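Long-range contacts in translation initiation factor eIF-2B (Pyrococcus horikoshii, PDB 1VB5), which probably catalyses the exchange of GDP for GTP on initiation factor 2, as a regulatory subunit of the eIF-2B alpha/beta/delta family: residues 113-118 / 181-186; 199-204 / 250-255. All coordinates share one frame; numbering follows the deposited sequence.

Contact 1: residues 113-118 / 181-186; sequences IITHSF and AIVGAD
Ile114 and Ala181 pair as neighbours on two parallel strands, and here the two backbones come nearest each other. Ile182 N donates to Ile114 O at 3.1 Å with an N-H...O angle of 160°, and the donor lies nearly along the C=O axis. The same oxygen also meets Ala181 CA in a CA-H...O contact, so one carbonyl holds both residues. On the sheet face shared by their side chains, Ile114 CG2 sits 3.6 Å from Ala181 CB, methyl against methyl, while the longer branch of Ile114 leads off from the partner strand. Ile113 and Ile182 meet less closely, their side chains crossing obliquely with Ile113 CG2 4.2 Å from Ile182 CG1.

Beyond Ile114 and Ala181, toward the C-terminal ends, the strands splay apart. His116 N is 4.9 Å from Ile182 O, too far for a backbone bond, and the hydroxyl of Thr115 takes over. With OG1 anti to the backbone N (chi1 -171°), Thr115 OG1 donates to Ile182 O at 2.7 Å, in the plane of that carbonyl. A valine in its place would probably leave Ile182 O without this donor and the strands less firmly joined where they begin to part. One step on, a single water spans the widening fork, donating to His116 O at 2.8 Å and accepting from Gly184 N at 3.0 Å. The His116 ring is turned to other partners, Thr141 OG1 at ND1 and Ala198 O at NE2. Such a fork, opening at the C-terminal ends of adjacent parallel strands from which the sheet is built outward in both directions, is the topological switch point of a Rossmann-like alpha/beta fold.

Contact 2: residues 199-204 / 250-255; sequences GTYLLA and LFDVTP
The N-terminal part of helix 200-209, carrying Thr200, Tyr201 and Ala204, is laid against Asp252 and Thr254 of strand 251-254, an outer strand of a three-stranded antiparallel sheet. The axes of the two short elements approach to 7.6 Å. Asp252 makes the hydrogen bond between them. Its CG lies between the backbone N and the carbonyl carbon (chi1 77°), and OD2 accepts from Tyr201 N at 2.8 Å. The bond is bent, with an N-H...O angle of 132°, and reaches the syn side of the oxygen 32° out of the carboxylate plane. The other oxygen, Asp252 OD1, packs 3.6 Å from Thr200 CB, the two side chains crossing at about a right angle. The hydroxyl of Thr200 itself turns back to Lys197 O and Asn196 ND2.

Gly199 holds the N-cap position, and in the first turn of a helix the N-H groups have no carbonyl of the preceding turn to bond. The carboxylate of a strand distant in sequence meets one of them here, and the positive end of the helix dipole would probably stabilise its charge.

Further along the strand the contact turns to van der Waals packing. Thr254 straddles the helix surface with two branches: OG1 rests 3.3 Å from Tyr201 CA, while CG2, anti to the backbone N, packs 3.6 Å from Ala204 CB. The Tyr201 ring extends beyond it toward the end of the strand, where CD1 is 3.7 Å from Val253 O. Its neighbour CE1 lies 3.7 Å from Pro255 CD. The second subunit also packs here, its Glu209 on Tyr201 and its Leu173 on Asp252.

In the fold
Following the chain from the N terminus, contact 1 closes first, joining strand 111-115 to strand 180-183 after an excursion through strands 136-141 and 163-166 and their helices. The chain then runs through strands 187-188 and 194-197 into helix 200-209. Contact 2 closes a second loop, which includes strand 214-217, when strand 251-254 returns to the start of that helix. The two loops follow in series, neither nested nor crossed, yet the contacts touch, with centres about 10 Å apart. Val183 meets Thr200 and Leu203, His116 meets Thr200, and Asp186 meets Phe251. Helix 200-209 thus packs between the large sheet and the small antiparallel one.

Contact 1: residues 113-118 / 181-186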
ATOM      1  N   ILE B 113     -16.373  -7.015   4.844  1.00 15.51           N
ATOM      2  CA  ILE B 113     -15.909  -5.672   5.182  1.00 16.12           C
ATOM      3  C   ILE B 113     -14.396  -5.511   5.061  1.00 19.60           C
ATOM      4  O   ILE B 113     -13.637  -6.291   5.630  1.00 22.37           O
ATOM      5  CB  ILE B 113     -16.309  -5.311   6.631  1.00 16.92           C
ATOM      6  CG1 ILE B 113     -17.808  -5.550   6.835  1.00 14.95           C
ATOM      7  CG2 ILE B 113     -15.954  -3.859   6.929  1.00 14.03           C
ATOM      8  CD1 ILE B 113     -18.240  -5.498   8.302  1.00 17.67           C
ATOM      9  N   ILE B 114     -13.957  -4.504   4.318  1.00 16.41           N
ATOM     10  CA  ILE B 114     -12.529  -4.261   4.181  1.00 15.48           C
ATOM     11  C   ILE B 114     -12.230  -2.965   4.909  1.00 17.40           C
ATOM     12  O   ILE B 114     -13.022  -2.016   4.861  1.00 17.03           O
ATOM     13  CB  ILE B 114     -12.092  -4.149   2.695  1.00 17.98           C
ATOM     14  CG1 ILE B 114     -10.568  -4.037   2.615  1.00 21.32           C
ATOM     15  CG2 ILE B 114     -12.736  -2.939   2.042  1.00 19.45           C
ATOM     16  CD1 ILE B 114     -10.001  -4.276   1.220  1.00 22.86           C
ATOM     17  N   THR B 115     -11.099  -2.931   5.605  1.00 15.75           N
ATOM     18  CA  THR B 115     -10.716  -1.748   6.352  1.00 18.82           C
ATOM     19  C   THR B 115      -9.202  -1.588   6.292  1.00 21.28           C
ATOM     20  O   THR B 115      -8.502  -2.461   5.775  1.00 20.80           O
ATOM     21  CB  THR B 115     -11.192  -1.844   7.838  1.00 22.57           C
ATOM     22  OG1 THR B 115     -10.995  -0.580   8.490  1.00 18.97           O
ATOM     23  CG2 THR B 115     -10.429  -2.931   8.585  1.00 13.94           C
ATOM     24  N   HIS B 116      -8.706  -0.478   6.828  1.00 17.91           N
ATOM     25  CA  HIS B 116      -7.278  -0.174   6.808  1.00 16.92           C
ATOM     26  C   HIS B 116      -6.888   0.442   8.148  1.00 20.74           C
ATOM     27  O   HIS B 116      -7.679   1.161   8.756  1.00 23.87           O
ATOM     28  CB  HIS B 116      -6.992   0.798   5.645  1.00 15.63           C
ATOM     29  CG  HIS B 116      -5.580   1.297   5.584  1.00 19.93           C
ATOM     30  ND1 HIS B 116      -4.490   0.456   5.528  1.00 19.19           N
ATOM     31  CD2 HIS B 116      -5.084   2.557   5.551  1.00 17.74           C
ATOM     32  CE1 HIS B 116      -3.384   1.175   5.466  1.00 18.33           C
ATOM     33  NE2 HIS B 116      -3.715   2.452   5.478  1.00 19.75           N
ATOM     34  N   SER B 117      -5.680   0.132   8.610  1.00 17.16           N
ATOM     35  CA  SER B 117      -5.164   0.634   9.879  1.00 16.66           C
ATOM     36  C   SER B 117      -6.027   0.194  11.073  1.00 20.35           C
ATOM     37  O   SER B 117      -6.820  -0.742  10.962  1.00 18.79           O
ATOM     38  CB  SER B 117      -5.070   2.159   9.833  1.00 18.98           C
ATOM     39  OG  SER B 117      -4.356   2.654  10.949  1.00 16.68           O
ATOM     40  N   PHE B 118      -5.860   0.865  12.211  1.00 16.51           N
ATOM     41  CA  PHE B 118      -6.620   0.540  13.414  1.00 18.96           C
ATOM     42  C   PHE B 118      -7.448   1.718  13.907  1.00 19.23           C
ATOM     43  O   PHE B 118      -6.951   2.837  14.032  1.00 21.52           O
ATOM     44  CB  PHE B 118      -5.693   0.087  14.550  1.00 20.66           C
ATOM     45  CG  PHE B 118      -6.420  -0.182  15.853  1.00 23.03           C
ATOM     46  CD1 PHE B 118      -7.223  -1.308  15.997  1.00 18.37           C
ATOM     47  CD2 PHE B 118      -6.344   0.727  16.910  1.00 21.65           C
ATOM     48  CE1 PHE B 118      -7.948  -1.533  17.171  1.00 25.02           C
ATOM     49  CE2 PHE B 118      -7.062   0.518  18.093  1.00 25.13           C
ATOM     50  CZ  PHE B 118      -7.870  -0.617  18.224  1.00 23.44           C
ATOM     51  N   ALA B 181     -16.708  -1.017   2.528  1.00 18.61           N
ATOM     52  CA  ALA B 181     -15.487  -0.583   3.182  1.00 14.48           C
ATOM     53  C   ALA B 181     -15.852   0.359   4.327  1.00 20.68           C
ATOM     54  O   ALA B 181     -16.729   1.217   4.183  1.00 15.71           O
ATOM     55  CB  ALA B 181     -14.583   0.132   2.178  1.00 14.79           C
ATOM     56  N   ILE B 182     -15.180   0.185   5.461  1.00 16.05           N
ATOM     57  CA  ILE B 182     -15.412   1.011   6.633  1.00 13.81           C
ATOM     58  C   ILE B 182     -14.077   1.343   7.280  1.00 15.73           C
ATOM     59  O   ILE B 182     -13.384   0.453   7.771  1.00 22.39           O
ATOM     60  CB  ILE B 182     -16.296   0.284   7.682  1.00 16.18           C
ATOM     61  CG1 ILE B 182     -17.661  -0.052   7.081  1.00 20.49           C
ATOM     62  CG2 ILE B 182     -16.482   1.167   8.912  1.00 21.93           C
ATOM     63  CD1 ILE B 182     -18.601  -0.778   8.040  1.00 19.56           C
ATOM     64  N   VAL B 183     -13.708   2.619   7.266  1.00 17.04           N
ATOM     65  CA  VAL B 183     -12.463   3.053   7.877  1.00 14.46           C
ATOM     66  C   VAL B 183     -12.759   4.149   8.892  1.00 19.68           C
ATOM     67  O   VAL B 183     -13.854   4.722   8.903  1.00 18.41           O
ATOM     68  CB  VAL B 183     -11.467   3.602   6.823  1.00 19.41           C
ATOM     69  CG1 VAL B 183     -11.177   2.526   5.769  1.00 21.34           C
ATOM     70  CG2 VAL B 183     -12.028   4.856   6.164  1.00 14.36           C
ATOM     71  N   GLY B 184     -11.791   4.427   9.754  1.00 19.46           N
ATOM     72  CA  GLY B 184     -11.970   5.464  10.750  1.00 18.98           C
ATOM     73  C   GLY B 184     -11.501   6.790  10.183  1.00 20.35           C
ATOM     74  O   GLY B 184     -11.422   6.957   8.962  1.00 23.03           O
ATOM     75  N   ALA B 185     -11.184   7.728  11.066  1.00 19.22           N
ATOM     76  CA  ALA B 185     -10.716   9.041  10.655  1.00 15.23           C
ATOM     77  C   ALA B 185     -10.053   9.762  11.818  1.00 19.70           C
ATOM     78  O   ALA B 185     -10.491   9.646  12.967  1.00 26.50           O
ATOM     79  CB  ALA B 185     -11.876   9.869  10.135  1.00 17.62           C
ATOM     80  N   ASP B 186      -8.993  10.499  11.511  1.00 14.70           N
ATOM     81  CA  ASP B 186      -8.276  11.275  12.509  1.00 19.96           C
ATOM     82  C   ASP B 186      -8.824  12.697  12.460  1.00 17.72           C
ATOM     83  O   ASP B 186      -8.706  13.453  13.416  1.00 20.88           O
ATOM     84  CB  ASP B 186      -6.775  11.268  12.201  1.00 18.38           C
ATOM     85  CG  ASP B 186      -6.166   9.889  12.344  1.00 29.88           C
ATOM     86  OD1 ASP B 186      -5.932   9.451  13.494  1.00 34.50           O
ATOM     87  OD2 ASP B 186      -5.937   9.229  11.310  1.00 30.27           O
TER
HETATM   88  O   HOH W   1      -8.970   3.524   9.577  1.00 17.05           O

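Contact 2: residues 199-204 / 250-255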
ATOM      1  N   GLY B 199      -2.673   5.762   2.931  1.00 14.44           N
ATOM      2  CA  GLY B 199      -3.122   4.583   2.216  1.00 15.55           C
ATOM      3  C   GLY B 199      -4.638   4.520   2.075  1.00 17.02           C
ATOM      4  O   GLY B 199      -5.150   3.854   1.171  1.00 18.09           O
ATOM      5  N   THR B 200      -5.353   5.210   2.966  1.00 16.22           N
ATOM      6  CA  THR B 200      -6.814   5.225   2.943  1.00 15.04           C
ATOM      7  C   THR B 200      -7.307   5.765   1.602  1.00 14.35           C
ATOM      8  O   THR B 200      -8.293   5.279   1.048  1.00 15.83           O
ATOM      9  CB  THR B 200      -7.385   6.116   4.082  1.00 16.90           C
ATOM     10  OG1 THR B 200      -6.875   5.667   5.346  1.00 14.28           O
ATOM     11  CG2 THR B 200      -8.904   6.047   4.099  1.00 10.56           C
ATOM     12  N   TYR B 201      -6.607   6.773   1.090  1.00 13.42           N
ATOM     13  CA  TYR B 201      -6.942   7.385  -0.192  1.00 13.72           C
ATOM     14  C   TYR B 201      -6.919   6.319  -1.293  1.00 14.93           C
ATOM     15  O   TYR B 201      -7.835   6.236  -2.115  1.00 14.74           O
ATOM     16  CB  TYR B 201      -5.930   8.502  -0.493  1.00 18.74           C
ATOM     17  CG  TYR B 201      -6.016   9.116  -1.879  1.00 20.58           C
ATOM     18  CD1 TYR B 201      -7.196   9.709  -2.338  1.00 22.07           C
ATOM     19  CD2 TYR B 201      -4.900   9.131  -2.721  1.00 18.82           C
ATOM     20  CE1 TYR B 201      -7.261  10.307  -3.603  1.00 18.60           C
ATOM     21  CE2 TYR B 201      -4.954   9.724  -3.987  1.00 18.91           C
ATOM     22  CZ  TYR B 201      -6.132  10.311  -4.420  1.00 22.93           C
ATOM     23  OH  TYR B 201      -6.177  10.914  -5.657  1.00 20.12           O
ATOM     24  N   LEU B 202      -5.877   5.491  -1.298  1.00 13.67           N
ATOM     25  CA  LEU B 202      -5.760   4.438  -2.310  1.00 17.75           C
ATOM     26  C   LEU B 202      -6.904   3.445  -2.173  1.00 16.13           C
ATOM     27  O   LEU B 202      -7.444   2.965  -3.169  1.00 18.52           O
ATOM     28  CB  LEU B 202      -4.423   3.701  -2.173  1.00 10.66           C
ATOM     29  CG  LEU B 202      -3.185   4.599  -2.219  1.00 14.77           C
ATOM     30  CD1 LEU B 202      -1.920   3.760  -2.034  1.00  8.42           C
ATOM     31  CD2 LEU B 202      -3.158   5.348  -3.542  1.00 12.64           C
ATOM     32  N   LEU B 203      -7.275   3.133  -0.936  1.00 17.78           N
ATOM     33  CA  LEU B 203      -8.371   2.199  -0.710  1.00 16.68           C
ATOM     34  C   LEU B 203      -9.626   2.839  -1.296  1.00 16.63           C
ATOM     35  O   LEU B 203     -10.424   2.181  -1.968  1.00 12.55           O
ATOM     36  CB  LEU B 203      -8.581   1.961   0.792  1.00 17.16           C
ATOM     37  CG  LEU B 203      -9.194   0.640   1.272  1.00 23.89           C
ATOM     38  CD1 LEU B 203      -9.846   0.836   2.632  1.00 14.36           C
ATOM     39  CD2 LEU B 203     -10.202   0.137   0.284  1.00 28.74           C
ATOM     40  N   ALA B 204      -9.788   4.135  -1.037  1.00 13.76           N
ATOM     41  CA  ALA B 204     -10.950   4.872  -1.521  1.00 14.00           C
ATOM     42  C   ALA B 204     -11.015   4.848  -3.046  1.00 13.87           C
ATOM     43  O   ALA B 204     -12.082   4.645  -3.624  1.00 14.40           O
ATOM     44  CB  ALA B 204     -10.907   6.318  -1.012  1.00 10.56           C
ATOM     45  N   LEU B 250       2.708   9.687   7.944  1.00 19.23           N
ATOM     46  CA  LEU B 250       1.688   8.820   8.524  1.00 21.32           C
ATOM     47  C   LEU B 250       0.237   9.039   8.129  1.00 19.24           C
ATOM     48  O   LEU B 250      -0.569   8.114   8.224  1.00 19.77           O
ATOM     49  CB  LEU B 250       1.802   8.861  10.049  1.00 28.95           C
ATOM     50  CG  LEU B 250       3.104   8.293  10.625  1.00 27.60           C
ATOM     51  CD1 LEU B 250       3.331   8.859  12.008  1.00 28.94           C
ATOM     52  CD2 LEU B 250       3.044   6.768  10.651  1.00 28.70           C
ATOM     53  N   PHE B 251      -0.114  10.241   7.686  1.00 14.37           N
ATOM     54  CA  PHE B 251      -1.502  10.484   7.327  1.00 15.79           C
ATOM     55  C   PHE B 251      -1.714  11.034   5.932  1.00 17.43           C
ATOM     56  O   PHE B 251      -0.842  11.686   5.356  1.00 21.56           O
ATOM     57  CB  PHE B 251      -2.160  11.407   8.358  1.00 18.15           C
ATOM     58  CG  PHE B 251      -1.962  10.955   9.776  1.00 17.01           C
ATOM     59  CD1 PHE B 251      -0.860  11.378  10.505  1.00 26.94           C
ATOM     60  CD2 PHE B 251      -2.859  10.078  10.370  1.00 23.70           C
ATOM     61  CE1 PHE B 251      -0.650  10.932  11.815  1.00 27.05           C
ATOM     62  CE2 PHE B 251      -2.660   9.625  11.674  1.00 25.39           C
ATOM     63  CZ  PHE B 251      -1.554  10.054  12.397  1.00 23.79           C
ATOM     64  N   ASP B 252      -2.896  10.755   5.399  1.00 18.06           N
ATOM     65  CA  ASP B 252      -3.261  11.193   4.070  1.00 19.45           C
ATOM     66  C   ASP B 252      -4.609  11.876   4.066  1.00 22.83           C
ATOM     67  O   ASP B 252      -5.264  11.995   5.101  1.00 20.02           O
ATOM     68  CB  ASP B 252      -3.322   9.999   3.127  1.00 48.17           C
ATOM     69  CG  ASP B 252      -4.600   9.151   3.308  1.00 46.27           C
ATOM     70  OD1 ASP B 252      -4.848   8.624   4.408  1.00 45.01           O
ATOM     71  OD2 ASP B 252      -5.356   9.003   2.327  1.00 64.26           O
ATOM     72  N   VAL B 253      -5.023  12.293   2.874  1.00 24.17           N
ATOM     73  CA  VAL B 253      -6.290  12.978   2.682  1.00 17.98           C
ATOM     74  C   VAL B 253      -7.146  12.335   1.590  1.00 18.53           C
ATOM     75  O   VAL B 253      -6.684  12.117   0.467  1.00 18.74           O
ATOM     76  CB  VAL B 253      -6.047  14.448   2.306  1.00 19.96           C
ATOM     77  CG1 VAL B 253      -7.375  15.189   2.214  1.00 24.46           C
ATOM     78  CG2 VAL B 253      -5.140  15.098   3.333  1.00 18.05           C
ATOM     79  N   THR B 254      -8.398  12.032   1.925  1.00 17.52           N
ATOM     80  CA  THR B 254      -9.320  11.453   0.962  1.00 11.10           C
ATOM     81  C   THR B 254     -10.448  12.434   0.627  1.00 16.53           C
ATOM     82  O   THR B 254     -11.174  12.894   1.515  1.00 16.42           O
ATOM     83  CB  THR B 254      -9.962  10.151   1.487  1.00 15.98           C
ATOM     84  OG1 THR B 254      -8.946   9.169   1.729  1.00 17.21           O
ATOM     85  CG2 THR B 254     -10.951   9.606   0.466  1.00  8.51           C
ATOM     86  N   PRO B 255     -10.602  12.777  -0.663  1.00 15.67           N
ATOM     87  CA  PRO B 255     -11.657  13.702  -1.092  1.00 15.70           C
ATOM     88  C   PRO B 255     -13.015  13.110  -0.740  1.00 16.84           C
ATOM     89  O   PRO B 255     -13.169  11.886  -0.692  1.00 16.07           O
ATOM     90  CB  PRO B 255     -11.454  13.785  -2.606  1.00 16.49           C
ATOM     91  CG  PRO B 255      -9.947  13.555  -2.761  1.00 12.59           C
ATOM     92  CD  PRO B 255      -9.713  12.420  -1.788  1.00 11.54           C
TER